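Local coordinates for protein acetyltransferase (Elizabethkingia anophelis, PDB 6AO7) that binds acetyl-CoA and, as a member of the GNAT family, probably transfers its acetyl group to an acceptor amine, at residues L28-D33 against N75-E80; C60-Y64 against D94-K98; V108-S114 against C152-L158. All coordinates share one frame; numbering follows the deposited sequence.

All three contacts reach one mixed sheet. Contact 1 and contact 2 interlock at neighbouring antiparallel strands, where Asn75 O lies 2.9 Å from Val62 N and Ala77 N 3.0 Å from Cys60 O; their centres are about 14 Å apart. Contact 3 uses strand 106-112, the other neighbour of strand 70-78, and meets contact 1 through Ile76 CG2 and Ile109 CD1 at 4.1 Å. Acetyl-CoA touches contacts 1 and 3: the first binds its pantetheine arm and acetyl oxygen, the second borders its methyl group and sulfur. Contact 2 stands back, with the Tyr61 side chain about 8 Å from the cofactor and its centre about 18 Å from that of contact 3.

Contact 1: residues L28-D33 against N75-E80; sequences LLLLAD and NIAVAE. With ACO (acetyl coenzyme *a), chain B.
The Asn75 amide is buried against helix 26-32 with only one end satisfied: OD1 has no polar partner and is walled in by Ala32 CB at 3.4 Å and Leu29 CD2 at 3.5 Å, whereas ND2 hydrogen-bonds Leu29 O at 3.0 Å with a nearly straight N-H (175°). The acceptor lies in the Asn75 amide plane. Ala32 N also bonds Leu29 O, from the opposite face of the carbonyl, which is thus held between helix and strand. This joins the first helix of the GNAT fold to strand 70-78, whose edge turned away from strand 56-65 binds acetyl-CoA through Ile76 and Val78. With CG anti to the backbone N (chi1 -167°), the Asn75 side chain extends under the helix, and its ND2 is also bonded to Tyr42 OH. Further along, Ala32 CB packs on Ala77 CB, and Leu28 CD2 comes over the backbone of Ala79, 3.6 Å from its N.

On the cofactor side the strand treats the pantetheine arm much as a neighbouring strand: Ile76 O accepts N4P of acetyl-CoA at 2.8 Å and Val78 N donates to its O9P, also at 2.8 Å. Ile76 N hydrogen-bonds the acetyl oxygen O of the cofactor, at 3.1 Å.

Contact 2: residues C60-Y64 against D94-K98; sequences CYVLY and DVILK
Two donors grip Asp94 OD2. Tyr61 OH donates to it from the sheet at 2.7 Å, arriving on the anti side and 16° out of the carboxylate plane. Lys98 NZ, one helical turn beyond Asp94, takes the syn lone pair of OD2 at 2.8 Å in a salt bridge, with a weak second bond to OD1. The ammonium group probably favours the ionised carboxylate. To bring NZ back to Asp94, the lysine chain bends at chi2 and chi3, and its CE passes 3.7 Å from Tyr61 OH.

A chi1 of 63°, which tucks CG over the Tyr61 backbone, aims the ring at the helix so that its hydroxyl reaches Asp94. Asp94 OD2 lies at the hydroxyl edge in the plane of the ring, while the carboxylate as a whole is turned 54° from it. Val95 CG2 lies over the centre of one ring face, modelled too close for the CH-pi geometry to be taken literally, and the other branch, CG1, turns to Leu63 CD2 at 3.6 Å. The two branches thus divide between Tyr61 and Leu63. Leu63 CD1 lies against Lys98 CB at 4.1 Å, and the ring of Tyr49, on strand 47-53, meets that of Tyr61 nearly parallel.

Helix 94-98 runs over strand 60-64 at 10.4 Å between axes. It belongs to helix 87-101, which links parallel strands 70-78 and 106-112 as the beta-alpha-beta crossover of the GNAT fold.

Contact 3: residues V108-S114 against C152-L158; sequences VIGTGNS and CTDMILL. With ACO (acetyl coenzyme *a), chain B.
Ile109 and Leu158 exchange two backbone hydrogen bonds, Ile109 N to Leu158 O at 2.9 Å and Leu158 N to Ile109 O at 2.8 Å. Thr111 and Ile156 repeat the pattern, Ile156 N reaching Thr111 O at 2.7 Å and Thr111 N reaching Ile156 O. At the non-hydrogen-bonded pair between them, Gly110 CA carries a CA-H...O contact to Ile156 O, while the bent Met155 chain passes SD over that glycine. Leu158 and Ile109 lie side by side on the face that also carries Thr111 and Ile156; on the other face Leu157 CG packs on Val108 CG1 at 3.6 Å.

These are antiparallel strands 106-112 and 155-161 of the GNAT sheet, the former bordering the acetyl-CoA pocket. Gly110 O lies 3.4 Å from the acetyl CH3 of the cofactor. Thr111 OG1, 3.9 Å from the cofactor S1P, is hydrogen-bonded to Gln118.

Beyond the strand, Asn113 takes over the pairing. Its N donates to Asp154 O, and its side chain, with CG between the backbone N and carbonyl carbon (chi1 57°), turns OD1 to the facing turn. There OD1 accepts Asp154 N at 2.8 Å (169°) and, weakly, Thr153 N, while ND2 is satisfied by Glu151 O and by Gln123 OE1 of the second subunit. The Asp154 carboxylate bonds Asn135 N and forms a salt bridge with Arg128 of that second subunit. Ser114 OG touches Cys152 CB at 3.2 Å and hydrogen-bonds with Glu147 OE1.

Contact 1: residues L28-D33 against N75-E80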
loop_
_atom_site.group_PDB
_atom_site.type_symbol
_atom_site.label_atom_id
_atom_site.label_comp_id
_atom_site.label_asym_id
_atom_site.label_seq_id
_atom_site.Cartn_x
_atom_site.Cartn_y
_atom_site.Cartn_z
ATOM N N LEU A 28 -18.129 -8.329 15.426
ATOM C CA LEU A 28 -17.497 -7.211 14.732
ATOM C C LEU A 28 -15.977 -7.230 14.888
ATOM O O LEU A 28 -15.245 -7.126 13.893
ATOM C CB LEU A 28 -18.075 -5.890 15.234
ATOM C CG LEU A 28 -19.510 -5.595 14.807
ATOM C CD1 LEU A 28 -19.950 -4.232 15.343
ATOM C CD2 LEU A 28 -19.634 -5.664 13.285
ATOM N N LEU A 29 -15.479 -7.345 16.124
ATOM C CA LEU A 29 -14.031 -7.313 16.348
ATOM C C LEU A 29 -13.317 -8.385 15.531
ATOM O O LEU A 29 -12.226 -8.143 14.994
ATOM C CB LEU A 29 -13.721 -7.476 17.843
ATOM C CG LEU A 29 -14.271 -6.350 18.719
ATOM C CD1 LEU A 29 -14.486 -6.797 20.178
ATOM C CD2 LEU A 29 -13.368 -5.102 18.662
ATOM N N LEU A 30 -13.935 -9.566 15.399
ATOM C CA LEU A 30 -13.324 -10.665 14.667
ATOM C C LEU A 30 -13.284 -10.410 13.167
ATOM O O LEU A 30 -12.514 -11.076 12.473
ATOM C CB LEU A 30 -14.065 -11.977 14.954
ATOM C CG LEU A 30 -13.818 -12.612 16.335
ATOM C CD1 LEU A 30 -14.862 -13.694 16.669
ATOM C CD2 LEU A 30 -12.407 -13.196 16.434
ATOM N N LEU A 31 -14.104 -9.490 12.647
ATOM C CA LEU A 31 -13.981 -9.136 11.237
ATOM C C LEU A 31 -12.642 -8.471 10.969
ATOM O O LEU A 31 -12.094 -8.594 9.865
ATOM C CB LEU A 31 -15.108 -8.202 10.803
ATOM C CG LEU A 31 -16.550 -8.691 10.914
ATOM C CD1 LEU A 31 -17.475 -7.540 10.562
ATOM C CD2 LEU A 31 -16.811 -9.908 10.015
ATOM N N ALA A 32 -12.099 -7.782 11.976
ATOM C CA ALA A 32 -10.864 -7.022 11.848
ATOM C C ALA A 32 -9.642 -7.768 12.363
ATOM O O ALA A 32 -8.524 -7.455 11.943
ATOM C CB ALA A 32 -10.995 -5.683 12.587
ATOM N N ASP A 33 -9.824 -8.741 13.251
ATOM C CA ASP A 33 -8.726 -9.489 13.843
ATOM C C ASP A 33 -9.191 -10.920 14.092
ATOM O O ASP A 33 -10.055 -11.149 14.949
ATOM C CB ASP A 33 -8.278 -8.813 15.142
ATOM C CG ASP A 33 -7.036 -9.460 15.766
ATOM O OD1 ASP A 33 -6.745 -10.654 15.506
ATOM O OD2 ASP A 33 -6.355 -8.756 16.546
ATOM N N ASN A 75 -8.041 -2.123 16.416
ATOM C CA ASN A 75 -9.172 -2.813 15.810
ATOM C C ASN A 75 -10.169 -1.769 15.345
ATOM O O ASN A 75 -10.472 -0.834 16.080
ATOM C CB ASN A 75 -9.829 -3.780 16.808
ATOM C CG ASN A 75 -10.796 -4.739 16.141
ATOM O OD1 ASN A 75 -11.809 -4.320 15.583
ATOM N ND2 ASN A 75 -10.511 -6.037 16.239
ATOM N N ILE A 76 -10.624 -1.883 14.103
ATOM C CA ILE A 76 -11.702 -1.035 13.614
ATOM C C ILE A 76 -12.527 -1.866 12.640
ATOM O O ILE A 76 -11.977 -2.501 11.729
ATOM C CB ILE A 76 -11.193 0.270 12.961
ATOM C CG1 ILE A 76 -12.379 1.156 12.565
ATOM C CG2 ILE A 76 -10.297 -0.006 11.745
ATOM C CD1 ILE A 76 -11.958 2.461 11.891
ATOM N N ALA A 77 -13.842 -1.892 12.842
ATOM C CA ALA A 77 -14.673 -2.777 12.027
ATOM C C ALA A 77 -16.054 -2.175 11.805
ATOM O O ALA A 77 -16.581 -1.456 12.656
ATOM C CB ALA A 77 -14.823 -4.159 12.677
ATOM N N VAL A 78 -16.638 -2.496 10.651
ATOM C CA VAL A 78 -18.000 -2.118 10.312
ATOM C C VAL A 78 -18.715 -3.367 9.838
ATOM O O VAL A 78 -18.159 -4.133 9.040
ATOM C CB VAL A 78 -18.028 -1.024 9.227
ATOM C CG1 VAL A 78 -19.429 -0.820 8.701
ATOM C CG2 VAL A 78 -17.454 0.270 9.785
ATOM N N ALA A 79 -19.948 -3.567 10.320
ATOM C CA ALA A 79 -20.761 -4.708 9.916
ATOM C C ALA A 79 -20.745 -4.874 8.404
ATOM O O ALA A 79 -20.815 -3.895 7.659
ATOM C CB ALA A 79 -22.202 -4.528 10.402
ATOM N N GLU A 80 -20.669 -6.132 7.952
ATOM C CA GLU A 80 -20.570 -6.400 6.520
ATOM C C GLU A 80 -21.748 -5.822 5.742
ATOM O O GLU A 80 -21.560 -5.324 4.630
ATOM C CB GLU A 80 -20.432 -7.903 6.269
ATOM C CG GLU A 80 -18.976 -8.365 6.271
ATOM C CD GLU A 80 -18.813 -9.863 6.461
ATOM O OE1 GLU A 80 -19.749 -10.510 6.990
ATOM O OE2 GLU A 80 -17.740 -10.386 6.084
HETATM N N1A ACO B . -9.269 0.384 -3.543
HETATM C C2A ACO B . -9.240 1.311 -2.584
HETATM N N3A ACO B . -10.260 1.925 -1.980
HETATM C C4A ACO B . -11.430 1.516 -2.478
HETATM C C5A ACO B . -11.623 0.585 -3.488
HETATM C C6A ACO B . -10.466 -0.012 -4.031
HETATM N N6A ACO B . -10.481 -0.925 -5.005
HETATM N N7A ACO B . -12.970 0.457 -3.788
HETATM C C8A ACO B . -13.553 1.296 -2.963
HETATM N N9A ACO B . -12.683 1.965 -2.140
HETATM C C1B ACO B . -12.991 2.996 -1.151
HETATM C C2B ACO B . -14.418 3.521 -1.137
HETATM O O2B ACO B . -14.684 4.404 -2.217
HETATM C C3B ACO B . -14.379 4.279 0.188
HETATM O O3B ACO B . -13.673 5.531 0.061
HETATM P P3B ACO B . -14.332 6.964 -0.247
HETATM O O7A ACO B . -14.857 6.879 -1.695
HETATM O O8A ACO B . -15.406 7.186 0.843
HETATM O O9A ACO B . -13.240 7.989 -0.116
HETATM C C4B ACO B . -13.431 3.438 1.057
HETATM O O4B ACO B . -12.797 2.497 0.156
HETATM C C5B ACO B . -14.113 2.748 2.216
HETATM O O5B ACO B . -14.754 3.822 2.940
HETATM P P1A ACO B . -15.939 3.550 4.075
HETATM O O1A ACO B . -17.274 3.264 3.505
HETATM O O2A ACO B . -15.939 4.794 4.951
HETATM O O3A ACO B . -15.345 2.273 4.820
HETATM P P2A ACO B . -16.043 1.127 5.685
HETATM O O4A ACO B . -17.312 1.715 6.164
HETATM O O5A ACO B . -16.258 -0.079 4.790
HETATM O O6A ACO B . -15.017 0.718 6.829
HETATM C CBP ACO B . -13.406 -1.042 7.244
HETATM C CCP ACO B . -13.706 0.248 6.492
HETATM C CDP ACO B . -13.408 -0.739 8.752
HETATM C CEP ACO B . -12.012 -1.538 6.825
HETATM C CAP ACO B . -14.504 -2.096 6.945
HETATM O OAP ACO B . -14.605 -2.320 5.548
HETATM C C9P ACO B . -14.375 -3.408 7.703
HETATM O O9P ACO B . -14.812 -3.502 8.845
HETATM N N8P ACO B . -13.721 -4.393 7.096
HETATM C C7P ACO B . -13.442 -5.661 7.755
HETATM C C6P ACO B . -12.595 -5.488 9.011
HETATM C C5P ACO B . -11.261 -4.842 8.717
HETATM O O5P ACO B . -10.603 -5.159 7.731
HETATM N N4P ACO B . -10.846 -3.925 9.589
HETATM C C3P ACO B . -9.559 -3.245 9.492
HETATM C C2P ACO B . -8.397 -4.166 9.796
HETATM S S1P ACO B . -6.844 -3.362 10.344
HETATM C C ACO B . -7.259 -3.033 12.039
HETATM O O ACO B . -8.338 -3.280 12.503
HETATM C CH3 ACO B . -6.147 -2.376 12.800
#

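Contact 2: residues C60-Y64 against D94-K98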
loop_
_atom_site.group_PDB
_atom_site.type_symbol
_atom_site.label_atom_id
_atom_site.label_comp_id
_atom_site.label_asym_id
_atom_site.label_seq_id
_atom_site.Cartn_x
_atom_site.Cartn_y
_atom_site.Cartn_z
ATOM N N CYS A 60 -17.291 -0.629 15.493
ATOM C CA CYS A 60 -16.531 -0.504 16.733
ATOM C C CYS A 60 -15.087 -0.178 16.408
ATOM O O CYS A 60 -14.613 -0.423 15.293
ATOM C CB CYS A 60 -16.592 -1.792 17.567
ATOM S SG CYS A 60 -15.907 -3.245 16.714
ATOM N N TYR A 61 -14.388 0.363 17.404
ATOM C CA TYR A 61 -12.934 0.460 17.334
ATOM C C TYR A 61 -12.345 0.345 18.742
ATOM O O TYR A 61 -13.028 0.559 19.750
ATOM C CB TYR A 61 -12.466 1.753 16.649
ATOM C CG TYR A 61 -12.819 3.062 17.327
ATOM C CD1 TYR A 61 -12.052 3.557 18.391
ATOM C CD2 TYR A 61 -13.881 3.844 16.864
ATOM C CE1 TYR A 61 -12.346 4.775 18.977
ATOM C CE2 TYR A 61 -14.184 5.074 17.449
ATOM C CZ TYR A 61 -13.410 5.532 18.506
ATOM O OH TYR A 61 -13.683 6.748 19.092
ATOM N N VAL A 62 -11.066 -0.022 18.785
ATOM C CA VAL A 62 -10.304 -0.153 20.023
ATOM C C VAL A 62 -9.070 0.739 19.935
ATOM O O VAL A 62 -8.273 0.618 18.986
ATOM C CB VAL A 62 -9.881 -1.606 20.280
ATOM C CG1 VAL A 62 -9.014 -1.679 21.546
ATOM C CG2 VAL A 62 -11.103 -2.502 20.366
ATOM N N LEU A 63 -8.914 1.625 20.921
ATOM C CA LEU A 63 -7.717 2.441 21.081
ATOM C C LEU A 63 -6.801 1.797 22.109
ATOM O O LEU A 63 -7.255 1.412 23.189
ATOM C CB LEU A 63 -8.070 3.854 21.535
ATOM C CG LEU A 63 -8.476 4.842 20.450
ATOM C CD1 LEU A 63 -8.958 6.107 21.090
ATOM C CD2 LEU A 63 -7.268 5.127 19.532
ATOM N N TYR A 64 -5.509 1.730 21.787
ATOM C CA TYR A 64 -4.533 0.971 22.569
ATOM C C TYR A 64 -3.268 1.801 22.743
ATOM O O TYR A 64 -2.423 1.844 21.834
ATOM C CB TYR A 64 -4.215 -0.351 21.872
ATOM C CG TYR A 64 -3.088 -1.158 22.484
ATOM C CD1 TYR A 64 -1.819 -1.160 21.924
ATOM C CD2 TYR A 64 -3.312 -1.944 23.609
ATOM C CE1 TYR A 64 -0.792 -1.919 22.478
ATOM C CE2 TYR A 64 -2.297 -2.704 24.171
ATOM C CZ TYR A 64 -1.041 -2.688 23.602
ATOM O OH TYR A 64 -0.036 -3.443 24.162
ATOM N N ASP A 94 -13.889 10.093 14.459
ATOM C CA ASP A 94 -14.155 10.060 15.891
ATOM C C ASP A 94 -12.925 9.608 16.667
ATOM O O ASP A 94 -12.641 10.147 17.738
ATOM C CB ASP A 94 -15.351 9.154 16.179
ATOM C CG ASP A 94 -15.885 9.333 17.576
ATOM O OD1 ASP A 94 -16.617 10.318 17.792
ATOM O OD2 ASP A 94 -15.574 8.501 18.456
ATOM N N VAL A 95 -12.176 8.630 16.139
ATOM C CA VAL A 95 -10.950 8.185 16.807
ATOM C C VAL A 95 -9.969 9.338 16.940
ATOM O O VAL A 95 -9.335 9.514 17.990
ATOM C CB VAL A 95 -10.292 7.022 16.046
ATOM C CG1 VAL A 95 -8.983 6.628 16.739
ATOM C CG2 VAL A 95 -11.211 5.853 15.946
ATOM N N ILE A 96 -9.801 10.109 15.859
ATOM C CA ILE A 96 -8.868 11.229 15.844
ATOM C C ILE A 96 -9.202 12.221 16.947
ATOM O O ILE A 96 -8.308 12.738 17.632
ATOM C CB ILE A 96 -8.877 11.909 14.462
ATOM C CG1 ILE A 96 -8.282 10.987 13.394
ATOM C CG2 ILE A 96 -8.143 13.236 14.525
ATOM C CD1 ILE A 96 -8.489 11.487 11.956
ATOM N N LEU A 97 -10.491 12.496 17.148
ATOM C CA LEU A 97 -10.868 13.430 18.204
ATOM C C LEU A 97 -10.615 12.834 19.586
ATOM O O LEU A 97 -10.126 13.528 20.485
ATOM C CB LEU A 97 -12.331 13.839 18.052
ATOM C CG LEU A 97 -12.706 15.096 18.841
ATOM C CD1 LEU A 97 -13.447 16.071 17.940
ATOM C CD2 LEU A 97 -13.531 14.767 20.082
ATOM N N LYS A 98 -10.933 11.551 19.774
ATOM C CA LYS A 98 -10.736 10.926 21.082
ATOM C C LYS A 98 -9.260 10.898 21.467
ATOM O O LYS A 98 -8.908 11.089 22.638
ATOM C CB LYS A 98 -11.300 9.504 21.080
ATOM C CG LYS A 98 -12.556 9.308 21.902
ATOM C CD LYS A 98 -13.778 9.922 21.242
ATOM C CE LYS A 98 -15.006 9.126 21.616
ATOM N NZ LYS A 98 -16.229 9.613 20.936
#

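Contact 3: residues V108-S114 against C152-L158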
loop_
_atom_site.group_PDB
_atom_site.type_symbol
_atom_site.label_atom_id
_atom_site.label_comp_id
_atom_site.label_asym_id
_atom_site.label_seq_id
_atom_site.Cartn_x
_atom_site.Cartn_y
_atom_site.Cartn_z
ATOM N N VAL A 108 -1.654 5.729 15.405
ATOM C CA VAL A 108 -1.067 4.712 14.547
ATOM C C VAL A 108 -2.126 3.666 14.207
ATOM O O VAL A 108 -3.018 3.379 15.005
ATOM C CB VAL A 108 0.150 4.074 15.232
ATOM C CG1 VAL A 108 0.593 2.827 14.505
ATOM C CG2 VAL A 108 1.286 5.097 15.303
ATOM N N ILE A 109 -2.041 3.121 12.998
ATOM C CA ILE A 109 -2.849 1.970 12.616
ATOM C C ILE A 109 -2.009 1.060 11.731
ATOM O O ILE A 109 -1.231 1.531 10.895
ATOM C CB ILE A 109 -4.150 2.407 11.922
ATOM C CG1 ILE A 109 -5.095 1.209 11.775
ATOM C CG2 ILE A 109 -3.841 3.103 10.561
ATOM C CD1 ILE A 109 -6.524 1.594 11.395
ATOM N N GLY A 110 -2.149 -0.247 11.934
ATOM C CA GLY A 110 -1.414 -1.214 11.139
ATOM C C GLY A 110 -2.334 -2.146 10.379
ATOM O O GLY A 110 -3.264 -2.699 10.965
ATOM N N THR A 111 -2.109 -2.329 9.082
ATOM C CA THR A 111 -2.948 -3.226 8.303
ATOM C C THR A 111 -2.054 -4.152 7.475
ATOM O O THR A 111 -0.828 -4.045 7.497
ATOM C CB THR A 111 -3.932 -2.442 7.426
ATOM O OG1 THR A 111 -4.916 -3.349 6.909
ATOM C CG2 THR A 111 -3.182 -1.752 6.258
ATOM N N GLY A 112 -2.672 -5.092 6.758
ATOM C CA GLY A 112 -1.903 -6.083 6.032
ATOM C C GLY A 112 -1.350 -5.559 4.721
ATOM O O GLY A 112 -1.890 -4.634 4.100
ATOM N N ASN A 113 -0.243 -6.169 4.278
ATOM C CA ASN A 113 0.337 -5.753 2.999
ATOM C C ASN A 113 -0.647 -5.933 1.843
ATOM O O ASN A 113 -0.597 -5.185 0.867
ATOM C CB ASN A 113 1.635 -6.517 2.716
ATOM C CG ASN A 113 1.453 -8.023 2.722
ATOM O OD1 ASN A 113 1.521 -8.657 3.768
ATOM N ND2 ASN A 113 1.257 -8.608 1.541
ATOM N N SER A 114 -1.541 -6.903 1.940
ATOM C CA SER A 114 -2.511 -7.181 0.886
ATOM C C SER A 114 -3.741 -6.283 0.947
ATOM O O SER A 114 -4.561 -6.329 0.022
ATOM C CB SER A 114 -2.945 -8.640 0.985
ATOM O OG SER A 114 -3.263 -8.948 2.338
ATOM N N CYS A 152 -1.017 -12.377 3.080
ATOM C CA CYS A 152 -0.891 -11.273 4.026
ATOM C C CYS A 152 0.136 -11.669 5.082
ATOM O O CYS A 152 -0.197 -12.282 6.100
ATOM C CB CYS A 152 -2.250 -10.970 4.635
ATOM S SG CYS A 152 -2.232 -9.625 5.813
ATOM N N THR A 153 1.394 -11.304 4.851
ATOM C CA THR A 153 2.489 -11.669 5.749
ATOM C C THR A 153 2.974 -10.521 6.624
ATOM O O THR A 153 3.375 -10.744 7.772
ATOM C CB THR A 153 3.694 -12.188 4.951
ATOM O OG1 THR A 153 4.033 -11.223 3.954
ATOM C CG2 THR A 153 3.393 -13.514 4.279
ATOM N N ASP A 154 2.999 -9.302 6.098
ATOM C CA ASP A 154 3.653 -8.184 6.759
ATOM C C ASP A 154 2.623 -7.151 7.185
ATOM O O ASP A 154 1.551 -7.029 6.587
ATOM C CB ASP A 154 4.687 -7.528 5.833
ATOM C CG ASP A 154 5.576 -8.539 5.122
ATOM O OD1 ASP A 154 5.845 -8.352 3.915
ATOM O OD2 ASP A 154 6.010 -9.528 5.752
ATOM N N MET A 155 2.936 -6.407 8.240
ATOM C CA MET A 155 2.076 -5.314 8.661
ATOM C C MET A 155 2.626 -4.005 8.116
ATOM O O MET A 155 3.823 -3.732 8.248
ATOM C CB MET A 155 1.952 -5.233 10.180
ATOM C CG MET A 155 1.375 -3.915 10.607
ATOM S SD MET A 155 1.022 -3.868 12.357
ATOM C CE MET A 155 -0.477 -4.859 12.366
ATOM N N ILE A 156 1.756 -3.216 7.486
ATOM C CA ILE A 156 2.070 -1.851 7.085
ATOM C C ILE A 156 1.560 -0.916 8.163
ATOM O O ILE A 156 0.360 -0.904 8.465
ATOM C CB ILE A 156 1.440 -1.504 5.730
ATOM C CG1 ILE A 156 1.862 -2.529 4.692
ATOM C CG2 ILE A 156 1.817 -0.084 5.332
ATOM C CD1 ILE A 156 1.106 -2.370 3.400
ATOM N N LEU A 157 2.460 -0.140 8.757
ATOM C CA LEU A 157 2.098 0.761 9.844
ATOM C C LEU A 157 1.966 2.173 9.289
ATOM O O LEU A 157 2.864 2.650 8.590
ATOM C CB LEU A 157 3.157 0.712 10.949
ATOM C CG LEU A 157 2.754 0.901 12.415
ATOM C CD1 LEU A 157 1.895 -0.256 12.901
ATOM C CD2 LEU A 157 3.975 1.064 13.301
ATOM N N LEU A 158 0.856 2.834 9.601
ATOM C CA LEU A 158 0.621 4.211 9.194
ATOM C C LEU A 158 0.453 5.081 10.430
ATOM O O LEU A 158 -0.059 4.632 11.451
ATOM C CB LEU A 158 -0.630 4.352 8.305
ATOM C CG LEU A 158 -0.732 3.472 7.060
ATOM C CD1 LEU A 158 -1.427 2.140 7.372
ATOM C CD2 LEU A 158 -1.501 4.214 5.933
HETATM N N1A ACO B . -9.269 0.384 -3.543
HETATM C C2A ACO B . -9.240 1.311 -2.584
HETATM N N3A ACO B . -10.260 1.925 -1.980
HETATM C C4A ACO B . -11.430 1.516 -2.478
HETATM C C5A ACO B . -11.623 0.585 -3.488
HETATM C C6A ACO B . -10.466 -0.012 -4.031
HETATM N N6A ACO B . -10.481 -0.925 -5.005
HETATM N N7A ACO B . -12.970 0.457 -3.788
HETATM C C8A ACO B . -13.553 1.296 -2.963
HETATM N N9A ACO B . -12.683 1.965 -2.140
HETATM C C1B ACO B . -12.991 2.996 -1.151
HETATM C C2B ACO B . -14.418 3.521 -1.137
HETATM O O2B ACO B . -14.684 4.404 -2.217
HETATM C C3B ACO B . -14.379 4.279 0.188
HETATM O O3B ACO B . -13.673 5.531 0.061
HETATM P P3B ACO B . -14.332 6.964 -0.247
HETATM O O7A ACO B . -14.857 6.879 -1.695
HETATM O O8A ACO B . -15.406 7.186 0.843
HETATM O O9A ACO B . -13.240 7.989 -0.116
HETATM C C4B ACO B . -13.431 3.438 1.057
HETATM O O4B ACO B . -12.797 2.497 0.156
HETATM C C5B ACO B . -14.113 2.748 2.216
HETATM O O5B ACO B . -14.754 3.822 2.940
HETATM P P1A ACO B . -15.939 3.550 4.075
HETATM O O1A ACO B . -17.274 3.264 3.505
HETATM O O2A ACO B . -15.939 4.794 4.951
HETATM O O3A ACO B . -15.345 2.273 4.820
HETATM P P2A ACO B . -16.043 1.127 5.685
HETATM O O4A ACO B . -17.312 1.715 6.164
HETATM O O5A ACO B . -16.258 -0.079 4.790
HETATM O O6A ACO B . -15.017 0.718 6.829
HETATM C CBP ACO B . -13.406 -1.042 7.244
HETATM C CCP ACO B . -13.706 0.248 6.492
HETATM C CDP ACO B . -13.408 -0.739 8.752
HETATM C CEP ACO B . -12.012 -1.538 6.825
HETATM C CAP ACO B . -14.504 -2.096 6.945
HETATM O OAP ACO B . -14.605 -2.320 5.548
HETATM C C9P ACO B . -14.375 -3.408 7.703
HETATM O O9P ACO B . -14.812 -3.502 8.845
HETATM N N8P ACO B . -13.721 -4.393 7.096
HETATM C C7P ACO B . -13.442 -5.661 7.755
HETATM C C6P ACO B . -12.595 -5.488 9.011
HETATM C C5P ACO B . -11.261 -4.842 8.717
HETATM O O5P ACO B . -10.603 -5.159 7.731
HETATM N N4P ACO B . -10.846 -3.925 9.589
HETATM C C3P ACO B . -9.559 -3.245 9.492
HETATM C C2P ACO B . -8.397 -4.166 9.796
HETATM S S1P ACO B . -6.844 -3.362 10.344
HETATM C C ACO B . -7.259 -3.033 12.039
HETATM O O ACO B . -8.338 -3.280 12.503
HETATM C CH3 ACO B . -6.147 -2.376 12.800
#